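PDB 4QAN: hypothetical protein, which is of unknown function but has a cystatin-like fold, is a divergent member of the NTF2-like superfamily, and can bind a magnesium ion. Local coordinates for residues Q227-I232 and K268-G273; V310-T315 and Q380-A385; V322-G327 and A356-L361; K334-G339 and V366-K371. All blocks are in the same frame, centred on the assembly; numbering follows the deposited sequence. Where two conformers were deposited one is given.

Contact 1. Residues Q227-I232 and K268-G273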
loop_
_atom_site.group_PDB
_atom_site.type_symbol
_atom_site.label_atom_id
_atom_site.label_comp_id
_atom_site.label_asym_id
_atom_site.label_seq_id
_atom_site.Cartn_x
_atom_site.Cartn_y
_atom_site.Cartn_z
ATOM N N GLN A 227 15.509 -16.484 -3.302
ATOM C CA GLN A 227 15.459 -15.416 -4.287
ATOM C C GLN A 227 14.643 -14.253 -3.824
ATOM O O GLN A 227 14.896 -13.145 -4.254
ATOM C CB GLN A 227 14.942 -15.894 -5.645
ATOM C CG GLN A 227 15.980 -16.613 -6.497
ATOM C CD GLN A 227 17.186 -15.737 -6.795
ATOM O OE1 GLN A 227 18.277 -16.011 -6.311
ATOM N NE2 GLN A 227 16.987 -14.665 -7.585
ATOM N N PHE A 228 13.634 -14.521 -2.992
ATOM C CA PHE A 228 12.876 -13.489 -2.281
ATOM C C PHE A 228 13.805 -12.611 -1.432
ATOM O O PHE A 228 13.806 -11.388 -1.559
ATOM C CB PHE A 228 11.817 -14.185 -1.418
ATOM C CG PHE A 228 11.088 -13.282 -0.446
ATOM C CD1 PHE A 228 10.122 -12.393 -0.889
ATOM C CD2 PHE A 228 11.314 -13.386 0.919
ATOM C CE1 PHE A 228 9.421 -11.604 0.009
ATOM C CE2 PHE A 228 10.609 -12.598 1.818
ATOM C CZ PHE A 228 9.667 -11.698 1.353
ATOM N N ILE A 229 14.641 -13.241 -0.611
ATOM C CA ILE A 229 15.644 -12.507 0.166
ATOM C C ILE A 229 16.690 -11.798 -0.707
ATOM O O ILE A 229 17.137 -10.711 -0.375
ATOM C CB ILE A 229 16.298 -13.427 1.227
ATOM C CG1 ILE A 229 15.228 -13.886 2.241
ATOM C CG2 ILE A 229 17.475 -12.750 1.919
ATOM C CD1 ILE A 229 14.472 -12.775 2.949
ATOM N N TYR A 230 17.058 -12.384 -1.835
ATOM C CA TYR A 230 17.990 -11.738 -2.745
ATOM C C TYR A 230 17.373 -10.459 -3.317
ATOM O O TYR A 230 18.052 -9.433 -3.436
ATOM C CB TYR A 230 18.384 -12.678 -3.890
ATOM C CG TYR A 230 19.313 -12.052 -4.933
ATOM C CD1 TYR A 230 20.635 -11.753 -4.623
ATOM C CD2 TYR A 230 18.856 -11.757 -6.231
ATOM C CE1 TYR A 230 21.485 -11.183 -5.565
ATOM C CE2 TYR A 230 19.692 -11.185 -7.187
ATOM C CZ TYR A 230 21.006 -10.905 -6.855
ATOM O OH TYR A 230 21.847 -10.352 -7.784
ATOM N N ALA A 231 16.101 -10.529 -3.691
ATOM C CA ALA A 231 15.364 -9.336 -4.130
ATOM C C ALA A 231 15.401 -8.191 -3.095
ATOM O O ALA A 231 15.629 -7.015 -3.430
ATOM C CB ALA A 231 13.925 -9.706 -4.451
ATOM N N ILE A 232 15.180 -8.547 -1.838
ATOM C CA ILE A 232 15.252 -7.594 -0.725
ATOM C C ILE A 232 16.652 -6.977 -0.615
ATOM O O ILE A 232 16.791 -5.746 -0.518
ATOM C CB ILE A 232 14.796 -8.271 0.592
ATOM C CG1 ILE A 232 13.265 -8.469 0.531
ATOM C CG2 ILE A 232 15.178 -7.432 1.808
ATOM C CD1 ILE A 232 12.650 -9.323 1.620
ATOM N N LYS A 268 6.965 -5.303 4.630
ATOM C CA LYS A 268 7.328 -4.135 5.444
ATOM C C LYS A 268 7.495 -4.481 6.913
ATOM O O LYS A 268 8.453 -4.069 7.579
ATOM C CB LYS A 268 6.255 -3.057 5.330
ATOM C CG LYS A 268 6.579 -1.791 6.117
ATOM C CD LYS A 268 5.422 -0.817 6.180
ATOM C CE LYS A 268 4.275 -1.362 7.002
ATOM N NZ LYS A 268 3.064 -0.516 6.818
ATOM N N THR A 269 6.554 -5.263 7.409
ATOM C CA THR A 269 6.529 -5.612 8.789
ATOM C C THR A 269 7.763 -6.447 9.139
ATOM O O THR A 269 8.376 -6.255 10.191
ATOM C CB THR A 269 5.201 -6.311 9.115
ATOM O OG1 THR A 269 4.135 -5.374 8.902
ATOM C CG2 THR A 269 5.176 -6.804 10.551
HETATM N N MSE A 270 8.134 -7.342 8.232
HETATM C CA MSE A 270 9.311 -8.183 8.394
HETATM C C MSE A 270 10.555 -7.317 8.410
HETATM O O MSE A 270 11.388 -7.450 9.296
HETATM C CB MSE A 270 9.355 -9.246 7.292
HETATM C CG MSE A 270 10.614 -10.091 7.479
HETATM SE SE MSE A 270 10.835 -11.508 6.148
HETATM C CE MSE A 270 11.617 -10.409 4.711
ATOM N N LEU A 271 10.691 -6.415 7.448
ATOM C CA LEU A 271 11.843 -5.520 7.421
ATOM C C LEU A 271 11.924 -4.678 8.701
ATOM O O LEU A 271 13.023 -4.471 9.241
ATOM C CB LEU A 271 11.803 -4.604 6.193
ATOM C CG LEU A 271 11.685 -5.286 4.832
ATOM C CD1 LEU A 271 11.556 -4.242 3.749
ATOM C CD2 LEU A 271 12.858 -6.215 4.551
ATOM N N TYR A 272 10.774 -4.204 9.197
ATOM C CA TYR A 272 10.757 -3.398 10.420
ATOM C C TYR A 272 11.240 -4.257 11.585
ATOM O O TYR A 272 11.888 -3.757 12.512
ATOM C CB TYR A 272 9.357 -2.835 10.697
ATOM C CG TYR A 272 8.933 -1.636 9.840
ATOM C CD1 TYR A 272 9.668 -1.223 8.717
ATOM C CD2 TYR A 272 7.793 -0.921 10.163
ATOM C CE1 TYR A 272 9.259 -0.138 7.965
ATOM C CE2 TYR A 272 7.368 0.151 9.401
ATOM C CZ TYR A 272 8.102 0.540 8.313
ATOM O OH TYR A 272 7.670 1.616 7.588
ATOM N N GLY A 273 10.956 -5.554 11.526
ATOM C CA GLY A 273 11.450 -6.490 12.548
ATOM C C GLY A 273 12.972 -6.526 12.627
ATOM O O GLY A 273 13.549 -6.520 13.723
#
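Two helices of the cystatin-like fold, 221-234 and 254-275, meet here through the tips of a few apolar side chains. The short segments 227-232 and 268-273 cross steeply, at -71°. Their axes stay 13.1 Å apart at closest approach, so side chains alone span the gap.

The main apolar cluster gathers round the methyl of M270, a selenomethionine. Its CG is anti to the backbone N (chi1 179°), which sends the chain out toward the other helix. The chain then bends at chi3 (82°) and places CE among three side chains of 227-232. F228 meets it tip to tip, with CE2 3.8 Å from M270 CE. I229 crosses it obliquely and brings CD1 within 4.1 Å of M270 CE.

A second apolar pair lies beside the first. I232 CG2, anti to its own backbone N, reaches L271 CD2 at 3.8 Å. L271 also packs on L89 of helix 87-108, and L267 touches both F228 and I232.

The polar bonds run along the helices or to outside partners. I232 N binds F228 O at 3.2 Å, while I232 O accepts from Y85 OH. K268 turns to E93, with which it forms a salt bridge.

I232 CD1 is held between two groups. It sits 3.8 Å above the F228 ring plane, near the rim, and 3.4 Å from M270 CE, tighter than usual van der Waals contact.

Contact 2. Residues V310-T315 and Q380-A385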
loop_
_atom_site.group_PDB
_atom_site.type_symbol
_atom_site.label_atom_id
_atom_site.label_comp_id
_atom_site.label_asym_id
_atom_site.label_seq_id
_atom_site.Cartn_x
_atom_site.Cartn_y
_atom_site.Cartn_z
ATOM N N VAL A 310 17.546 -22.183 4.973
ATOM C CA VAL A 310 16.098 -22.344 4.868
ATOM C C VAL A 310 15.744 -23.775 5.287
ATOM O O VAL A 310 16.130 -24.729 4.616
ATOM C CB VAL A 310 15.632 -22.095 3.438
ATOM C CG1 VAL A 310 14.111 -22.254 3.334
ATOM C CG2 VAL A 310 16.090 -20.712 2.999
ATOM N N ILE A 311 15.029 -23.926 6.401
ATOM C CA ILE A 311 14.913 -25.234 7.050
ATOM C C ILE A 311 13.472 -25.712 7.088
ATOM O O ILE A 311 12.609 -24.993 7.589
ATOM C CB ILE A 311 15.423 -25.184 8.499
ATOM C CG1 ILE A 311 16.813 -24.550 8.550
ATOM C CG2 ILE A 311 15.454 -26.583 9.083
ATOM C CD1 ILE A 311 17.256 -24.199 9.945
ATOM N N PRO A 312 13.210 -26.937 6.601
ATOM C CA PRO A 312 11.834 -27.399 6.589
ATOM C C PRO A 312 11.299 -27.614 7.993
ATOM O O PRO A 312 12.005 -28.146 8.877
ATOM C CB PRO A 312 11.922 -28.744 5.850
ATOM C CG PRO A 312 13.305 -29.230 6.145
ATOM C CD PRO A 312 14.147 -27.982 6.147
ATOM N N ILE A 313 10.053 -27.206 8.199
ATOM C CA ILE A 313 9.360 -27.498 9.445
ATOM C C ILE A 313 8.511 -28.752 9.257
ATOM O O ILE A 313 7.730 -28.849 8.312
ATOM C CB ILE A 313 8.485 -26.302 9.859
ATOM C CG1 ILE A 313 9.366 -25.060 10.063
ATOM C CG2 ILE A 313 7.675 -26.607 11.111
ATOM C CD1 ILE A 313 8.572 -23.775 10.194
ATOM N N GLU A 314 8.658 -29.712 10.155
ATOM C CA GLU A 314 7.834 -30.894 10.107
ATOM C C GLU A 314 6.553 -30.655 10.909
ATOM O O GLU A 314 6.613 -30.454 12.114
ATOM C CB GLU A 314 8.599 -32.084 10.659
ATOM C CG GLU A 314 7.788 -33.371 10.696
ATOM C CD GLU A 314 8.645 -34.571 11.012
ATOM O OE1 GLU A 314 9.670 -34.778 10.324
ATOM O OE2 GLU A 314 8.292 -35.307 11.948
ATOM N N THR A 315 5.405 -30.654 10.229
ATOM C CA THR A 315 4.109 -30.507 10.897
ATOM C C THR A 315 2.984 -31.266 10.195
ATOM O O THR A 315 2.941 -31.335 8.966
ATOM C CB THR A 315 3.665 -29.044 11.019
ATOM O OG1 THR A 315 2.312 -29.009 11.499
ATOM C CG2 THR A 315 3.733 -28.331 9.667
ATOM N N GLN A 380 20.379 -28.070 12.460
ATOM C CA GLN A 380 19.169 -28.844 12.169
ATOM C C GLN A 380 18.938 -28.995 10.671
ATOM O O GLN A 380 19.137 -28.053 9.904
ATOM C CB GLN A 380 17.934 -28.166 12.764
ATOM C CG GLN A 380 18.005 -27.911 14.255
ATOM C CD GLN A 380 18.299 -29.171 15.020
ATOM O OE1 GLN A 380 17.464 -30.068 15.090
ATOM N NE2 GLN A 380 19.501 -29.258 15.587
ATOM N N SER A 381 18.510 -30.179 10.257
ATOM C CA SER A 381 18.017 -30.378 8.904
ATOM C C SER A 381 16.490 -30.274 8.883
ATOM O O SER A 381 15.892 -30.089 7.819
ATOM C CB SER A 381 18.455 -31.741 8.388
ATOM O OG SER A 381 17.928 -32.752 9.217
ATOM N N VAL A 382 15.861 -30.385 10.053
ATOM C CA VAL A 382 14.415 -30.233 10.161
ATOM C C VAL A 382 13.999 -29.744 11.543
ATOM O O VAL A 382 14.552 -30.171 12.538
ATOM C CB VAL A 382 13.677 -31.555 9.819
ATOM C CG1 VAL A 382 14.127 -32.704 10.713
ATOM C CG2 VAL A 382 12.174 -31.359 9.897
ATOM N N LEU A 383 13.024 -28.840 11.596
ATOM C CA LEU A 383 12.507 -28.361 12.876
ATOM C C LEU A 383 11.150 -28.996 13.121
ATOM O O LEU A 383 10.253 -28.847 12.305
ATOM C CB LEU A 383 12.379 -26.838 12.856
ATOM C CG LEU A 383 13.649 -26.039 12.543
ATOM C CD1 LEU A 383 13.347 -24.558 12.394
ATOM C CD2 LEU A 383 14.699 -26.251 13.619
ATOM N N LYS A 384 10.999 -29.696 14.241
ATOM C CA LYS A 384 9.758 -30.405 14.570
ATOM C C LYS A 384 8.809 -29.485 15.341
ATOM O O LYS A 384 9.196 -28.903 16.349
ATOM C CB LYS A 384 10.050 -31.636 15.432
ATOM C CG LYS A 384 11.238 -32.492 15.014
ATOM C CD LYS A 384 10.910 -33.513 13.936
ATOM C CE LYS A 384 12.133 -34.384 13.661
ATOM N NZ LYS A 384 11.895 -35.442 12.641
ATOM N N ALA A 385 7.565 -29.374 14.882
ATOM C CA ALA A 385 6.584 -28.455 15.466
ATOM C C ALA A 385 6.582 -28.473 16.996
ATOM O O ALA A 385 6.259 -29.480 17.617
ATOM C CB ALA A 385 5.198 -28.787 14.945
#
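E314 makes the polar side-chain contact of this parallel strand pairing. E314 CB lies 3.7 Å from V382 CG2. CG is anti to the backbone N (chi1 178°), and the chain runs on extended. E314 CD then comes alongside the aliphatic part of K384, 3.8 Å from K384 CD. At the tip, E314 OE1 forms a salt bridge with K384 NZ at 3.3 Å. The lysine nitrogen approaches from above the carboxylate plane, 45° out of it. K384 bends at chi2 (-84°), so the two side chains lie side by side and point the same way.

The backbone ladder sets this register. L383 N donates to P312 O at 3.0 Å. E314 uses both its backbone groups: its N donates to L383 O at 2.8 Å, and its O accepts from A385 N at 3.1 Å. I313 and L383 share the sheet face that E314 and K384 do not. On that side I311 CG2 rests 3.9 Å from L383 CG.

Strand 383-384 follows helix 371-378 and is the last strand of the model; it pairs with strand 305-314. That strand pairs antiparallel with 322-331 through I311 and I313. L383 touches A326 of 322-331, and V310 packs on helix 221-234.

Contact 3. Residues V322-G327 and A356-L361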
loop_
_atom_site.group_PDB
_atom_site.type_symbol
_atom_site.label_atom_id
_atom_site.label_comp_id
_atom_site.label_asym_id
_atom_site.label_seq_id
_atom_site.Cartn_x
_atom_site.Cartn_y
_atom_site.Cartn_z
ATOM N N VAL A 322 1.265 -27.464 0.227
ATOM C CA VAL A 322 1.585 -26.377 1.144
ATOM C C VAL A 322 2.556 -26.822 2.234
ATOM O O VAL A 322 2.320 -27.801 2.927
ATOM C CB VAL A 322 0.306 -25.722 1.707
ATOM C CG1 VAL A 322 0.611 -24.778 2.858
ATOM C CG2 VAL A 322 -0.371 -24.931 0.592
ATOM N N LYS A 323 3.664 -26.093 2.355
ATOM C CA LYS A 323 4.730 -26.451 3.276
ATOM C C LYS A 323 5.271 -25.264 4.064
ATOM O O LYS A 323 5.420 -24.160 3.533
ATOM C CB LYS A 323 5.858 -27.131 2.512
ATOM C CG LYS A 323 5.396 -28.404 1.826
ATOM C CD LYS A 323 6.544 -29.246 1.306
ATOM C CE LYS A 323 6.009 -30.525 0.673
ATOM N NZ LYS A 323 5.439 -31.482 1.669
ATOM N N GLN A 324 5.568 -25.500 5.338
ATOM C CA GLN A 324 6.132 -24.469 6.195
ATOM C C GLN A 324 7.644 -24.623 6.333
ATOM O O GLN A 324 8.174 -25.730 6.495
ATOM C CB GLN A 324 5.484 -24.501 7.570
ATOM C CG GLN A 324 4.086 -23.930 7.583
ATOM C CD GLN A 324 3.433 -24.065 8.942
ATOM O OE1 GLN A 324 3.898 -23.498 9.929
ATOM N NE2 GLN A 324 2.347 -24.809 8.996
ATOM N N TYR A 325 8.323 -23.487 6.275
ATOM C CA TYR A 325 9.765 -23.450 6.310
ATOM C C TYR A 325 10.188 -22.328 7.247
ATOM O O TYR A 325 9.498 -21.313 7.347
ATOM C CB TYR A 325 10.312 -23.213 4.883
ATOM C CG TYR A 325 10.393 -24.477 4.053
ATOM C CD1 TYR A 325 9.278 -24.970 3.364
ATOM C CD2 TYR A 325 11.591 -25.195 3.967
ATOM C CE1 TYR A 325 9.355 -26.140 2.623
ATOM C CE2 TYR A 325 11.673 -26.359 3.226
ATOM C CZ TYR A 325 10.554 -26.831 2.560
ATOM O OH TYR A 325 10.660 -27.995 1.825
ATOM N N ALA A 326 11.328 -22.515 7.915
ATOM C CA ALA A 326 11.940 -21.475 8.738
ATOM C C ALA A 326 13.127 -20.874 8.023
ATOM O O ALA A 326 13.918 -21.581 7.425
ATOM C CB ALA A 326 12.381 -22.055 10.073
ATOM N N GLY A 327 13.236 -19.553 8.069
ATOM C CA GLY A 327 14.403 -18.836 7.558
ATOM C C GLY A 327 15.310 -18.504 8.737
ATOM O O GLY A 327 14.838 -18.005 9.762
ATOM N N ALA A 356 4.681 -18.945 9.931
ATOM C CA ALA A 356 4.716 -20.384 10.115
ATOM C C ALA A 356 3.987 -20.720 11.412
ATOM O O ALA A 356 4.606 -20.808 12.478
ATOM C CB ALA A 356 6.143 -20.886 10.154
ATOM N N PRO A 357 2.662 -20.933 11.318
ATOM C CA PRO A 357 1.849 -21.207 12.486
ATOM C C PRO A 357 2.395 -22.368 13.310
ATOM O O PRO A 357 2.272 -22.372 14.536
ATOM C CB PRO A 357 0.497 -21.590 11.898
ATOM C CG PRO A 357 0.459 -20.961 10.568
ATOM C CD PRO A 357 1.862 -20.885 10.081
ATOM N N ALA A 358 3.020 -23.323 12.631
ATOM C CA ALA A 358 3.541 -24.533 13.270
ATOM C C ALA A 358 4.639 -24.262 14.312
ATOM O O ALA A 358 4.886 -25.089 15.191
ATOM C CB ALA A 358 4.044 -25.482 12.195
ATOM N N LEU A 359 5.309 -23.124 14.191
ATOM C CA LEU A 359 6.277 -22.655 15.180
ATOM C C LEU A 359 5.794 -21.382 15.874
ATOM O O LEU A 359 6.596 -20.652 16.459
ATOM C CB LEU A 359 7.619 -22.364 14.501
ATOM C CG LEU A 359 8.402 -23.554 13.935
ATOM C CD1 LEU A 359 9.675 -23.046 13.273
ATOM C CD2 LEU A 359 8.726 -24.578 15.009
ATOM N N SER A 360 4.487 -21.127 15.802
ATOM C CA SER A 360 3.858 -19.947 16.394
ATOM C C SER A 360 4.388 -18.615 15.846
ATOM O O SER A 360 4.293 -17.587 16.515
ATOM C CB SER A 360 3.961 -19.981 17.924
ATOM O OG SER A 360 3.374 -18.820 18.479
ATOM N N LEU A 361 4.905 -18.631 14.620
ATOM C CA LEU A 361 5.434 -17.425 13.997
ATOM C C LEU A 361 4.376 -16.744 13.139
ATOM O O LEU A 361 3.980 -17.253 12.090
ATOM C CB LEU A 361 6.672 -17.736 13.155
ATOM C CG LEU A 361 7.994 -18.019 13.876
ATOM C CD1 LEU A 361 9.102 -18.257 12.862
ATOM C CD2 LEU A 361 8.400 -16.884 14.803
#
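Q324 reaches the loop because its CG is anti to the carbonyl carbon (chi1 -75°) and its chain then runs straight (chi2 176°). This carries the amide from strand 322-331 to the start of the 3-10 segment 357-358. There Q324 OE1 accepts a hydrogen bond from A358 N at 2.8 Å. The bond is fairly straight, at 157°, and the donor lies in the amide plane on a lone pair of OE1.

The oxygen is closely surrounded by the turn. A358 CB stands only 3.0 Å from Q324 OE1. P357 CD lies 3.3 Å from Q324 OE1, and A356 CB borders it too. P357 N is near but has no hydrogen to give. An alanine at Q324 would remove the acceptor for A358 N and would probably loosen the hold of the strand on this turn.

A smaller apolar touch lies farther along, where A326 CB faces L359 CD1 at 4.3 Å. L359 and A356 also pack on I313 of strand 305-314.

The loop fixes its own shape with backbone bonds. A356 O accepts twice, from L359 N at 3.0 Å and from L361 N at 3.1 Å. A356 N donates back to L361 O at 2.8 Å. S360 and L361 thus both face A356, with S360 in the left-handed helical region. This is a G1 beta bulge. S360 binds magnesium in a structure of this protein, although this chain carries no ion; the bulge sets the backbone at that residue.

Contact 4. Residues K334-G339 and V366-K371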
loop_
_atom_site.group_PDB
_atom_site.type_symbol
_atom_site.label_atom_id
_atom_site.label_comp_id
_atom_site.label_asym_id
_atom_site.label_seq_id
_atom_site.Cartn_x
_atom_site.Cartn_y
_atom_site.Cartn_z
ATOM N N LYS A 334 23.598 -9.900 13.330
ATOM C CA LYS A 334 22.641 -10.359 14.331
ATOM C C LYS A 334 21.753 -11.392 13.693
ATOM O O LYS A 334 21.342 -11.233 12.550
ATOM C CB LYS A 334 21.824 -9.197 14.901
ATOM C CG LYS A 334 22.693 -8.223 15.685
ATOM C CD LYS A 334 21.886 -7.231 16.504
ATOM C CE LYS A 334 22.767 -6.534 17.534
ATOM N NZ LYS A 334 21.983 -5.660 18.445
ATOM N N ASN A 335 21.482 -12.458 14.438
ATOM C CA ASN A 335 20.768 -13.629 13.934
ATOM C C ASN A 335 19.306 -13.619 14.300
ATOM O O ASN A 335 18.946 -13.328 15.446
ATOM C CB ASN A 335 21.398 -14.903 14.479
ATOM C CG ASN A 335 22.847 -15.014 14.110
ATOM O OD1 ASN A 335 23.719 -15.069 14.978
ATOM N ND2 ASN A 335 23.120 -15.009 12.813
ATOM N N TYR A 336 18.473 -13.952 13.315
ATOM C CA TYR A 336 17.030 -13.980 13.487
ATOM C C TYR A 336 16.448 -15.241 12.870
ATOM O O TYR A 336 17.086 -15.910 12.055
ATOM C CB TYR A 336 16.390 -12.759 12.823
ATOM C CG TYR A 336 16.800 -11.447 13.442
ATOM C CD1 TYR A 336 17.968 -10.795 13.037
ATOM C CD2 TYR A 336 16.040 -10.865 14.451
ATOM C CE1 TYR A 336 18.355 -9.593 13.611
ATOM C CE2 TYR A 336 16.419 -9.662 15.036
ATOM C CZ TYR A 336 17.577 -9.032 14.615
ATOM O OH TYR A 336 17.958 -7.846 15.186
ATOM N N LEU A 337 15.231 -15.558 13.285
ATOM C CA LEU A 337 14.432 -16.574 12.652
ATOM C C LEU A 337 13.148 -15.919 12.131
ATOM O O LEU A 337 12.573 -15.052 12.788
ATOM C CB LEU A 337 14.079 -17.659 13.651
ATOM C CG LEU A 337 13.622 -18.984 13.041
ATOM C CD1 LEU A 337 14.830 -19.805 12.593
ATOM C CD2 LEU A 337 12.793 -19.785 14.031
ATOM N N THR A 338 12.703 -16.336 10.952
ATOM C CA THR A 338 11.336 -16.082 10.530
ATOM C C THR A 338 10.703 -17.335 9.964
ATOM O O THR A 338 11.390 -18.308 9.701
ATOM C CB THR A 338 11.282 -15.031 9.424
ATOM O OG1 THR A 338 11.753 -15.612 8.190
ATOM C CG2 THR A 338 12.109 -13.816 9.822
ATOM N N GLY A 339 9.396 -17.267 9.747
ATOM C CA GLY A 339 8.621 -18.359 9.191
ATOM C C GLY A 339 8.009 -18.056 7.841
ATOM O O GLY A 339 7.614 -16.922 7.564
ATOM N N VAL A 366 9.551 -11.597 13.388
ATOM C CA VAL A 366 10.978 -11.871 13.354
ATOM C C VAL A 366 11.381 -12.177 14.775
ATOM O O VAL A 366 10.990 -11.456 15.676
ATOM C CB VAL A 366 11.737 -10.648 12.824
ATOM C CG1 VAL A 366 13.215 -10.817 13.013
ATOM C CG2 VAL A 366 11.416 -10.411 11.351
HETATM N N MSE A 367 12.120 -13.259 14.981
HETATM C CA MSE A 367 12.539 -13.695 16.314
HETATM C C MSE A 367 14.032 -13.583 16.427
HETATM O O MSE A 367 14.749 -14.226 15.665
HETATM C CB MSE A 367 12.123 -15.161 16.444
HETATM C CG MSE A 367 12.561 -15.817 17.750
HETATM SE SE MSE A 367 11.593 -17.529 17.926
HETATM C CE MSE A 367 13.034 -18.746 17.378
ATOM N N ARG A 368 14.508 -12.790 17.384
ATOM C CA ARG A 368 15.929 -12.660 17.658
ATOM C C ARG A 368 16.460 -13.963 18.247
ATOM O O ARG A 368 15.780 -14.602 19.049
ATOM C CB ARG A 368 16.174 -11.489 18.614
ATOM C CG ARG A 368 17.622 -11.275 19.045
ATOM C CD ARG A 368 18.575 -11.000 17.883
ATOM N NE ARG A 368 19.947 -10.905 18.361
ATOM C CZ ARG A 368 20.453 -9.849 18.992
ATOM N NH1 ARG A 368 19.710 -8.766 19.211
ATOM N NH2 ARG A 368 21.713 -9.866 19.408
ATOM N N LEU A 369 17.657 -14.365 17.809
ATOM C CA LEU A 369 18.333 -15.556 18.323
ATOM C C LEU A 369 19.711 -15.224 18.888
ATOM O O LEU A 369 20.439 -14.403 18.334
ATOM C CB LEU A 369 18.521 -16.583 17.203
ATOM C CG LEU A 369 17.283 -17.264 16.629
ATOM C CD1 LEU A 369 17.711 -18.230 15.543
ATOM C CD2 LEU A 369 16.474 -17.986 17.695
ATOM N N SER A 370 20.087 -15.884 19.978
ATOM C CA SER A 370 21.456 -15.780 20.469
ATOM C C SER A 370 22.368 -16.465 19.449
ATOM O O SER A 370 21.888 -17.210 18.587
ATOM C CB SER A 370 21.600 -16.420 21.855
ATOM O OG SER A 370 21.646 -17.833 21.772
ATOM N N LYS A 371 23.669 -16.197 19.529
ATOM C CA LYS A 371 24.648 -16.893 18.695
ATOM C C LYS A 371 24.604 -18.404 18.957
ATOM O O LYS A 371 24.755 -19.217 18.037
ATOM C CB LYS A 371 26.066 -16.381 18.977
ATOM C CG LYS A 371 26.326 -14.939 18.574
ATOM C CD LYS A 371 26.502 -14.791 17.067
ATOM C CE LYS A 371 26.181 -13.379 16.606
ATOM N NZ LYS A 371 26.145 -13.303 15.119
HETATM O O HOH W 1 22.161 -12.600 17.300
#
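The Y336 ring has R368 CD over one face, 3.8 Å above its plane and toward the rim. This is a CH-pi contact, 25° off the ring normal. The R368 guanidinium is turned 50° from the ring. K334 CD covers one face of the R368 guanidinium, 3.6 Å above the plane, and N335 O lies at its edge. F274 and the Y336 ring meet edge-to-face. An alanine at Y336 would remove the surface under R368 and the aromatic partner of F274, and would probably leave the arginine less well placed.

The backbones pair antiparallel. L337 N donates to M367 O at 2.8 Å, and M367 N donates to L337 O at 2.9 Å. L337 CD2 and the selenomethionine M367 CE lie alongside at 3.5 Å. A water accepts from N335 N and R368 NE and donates to L369 O. N335 OD1 takes K371 NZ at 3.0 Å from above its amide plane, and the lysine also binds G333 O.

Strand 334-344 has 322-331 on its other edge, paired through Y336 and T338. V366 packs on M270 and F274 of helix 254-275. S370 caps helix 371-378, and L337 touches T377 of that helix.

In the fold
Contact 1 is wholly buried and apolar, and it joins helices alone. Contact 2 is the surface contact, with a salt bridge beside its backbone ladder. Contacts 3 and 4 are partly buried and mix polar and apolar groups. Contacts 2, 3 and 4 share one mixed sheet. Strands 305-314 and 322-331 link contacts 2 and 3, and 322-331 and 334-344 link contacts 3 and 4. Pairing is parallel in contact 2 and antiparallel in contact 4, while contact 3 ties a loop to a strand by a side chain. Contact 1 touches contact 4 where M270 O and G273 meet V366. L361 of contact 3 packs on T338 and G339.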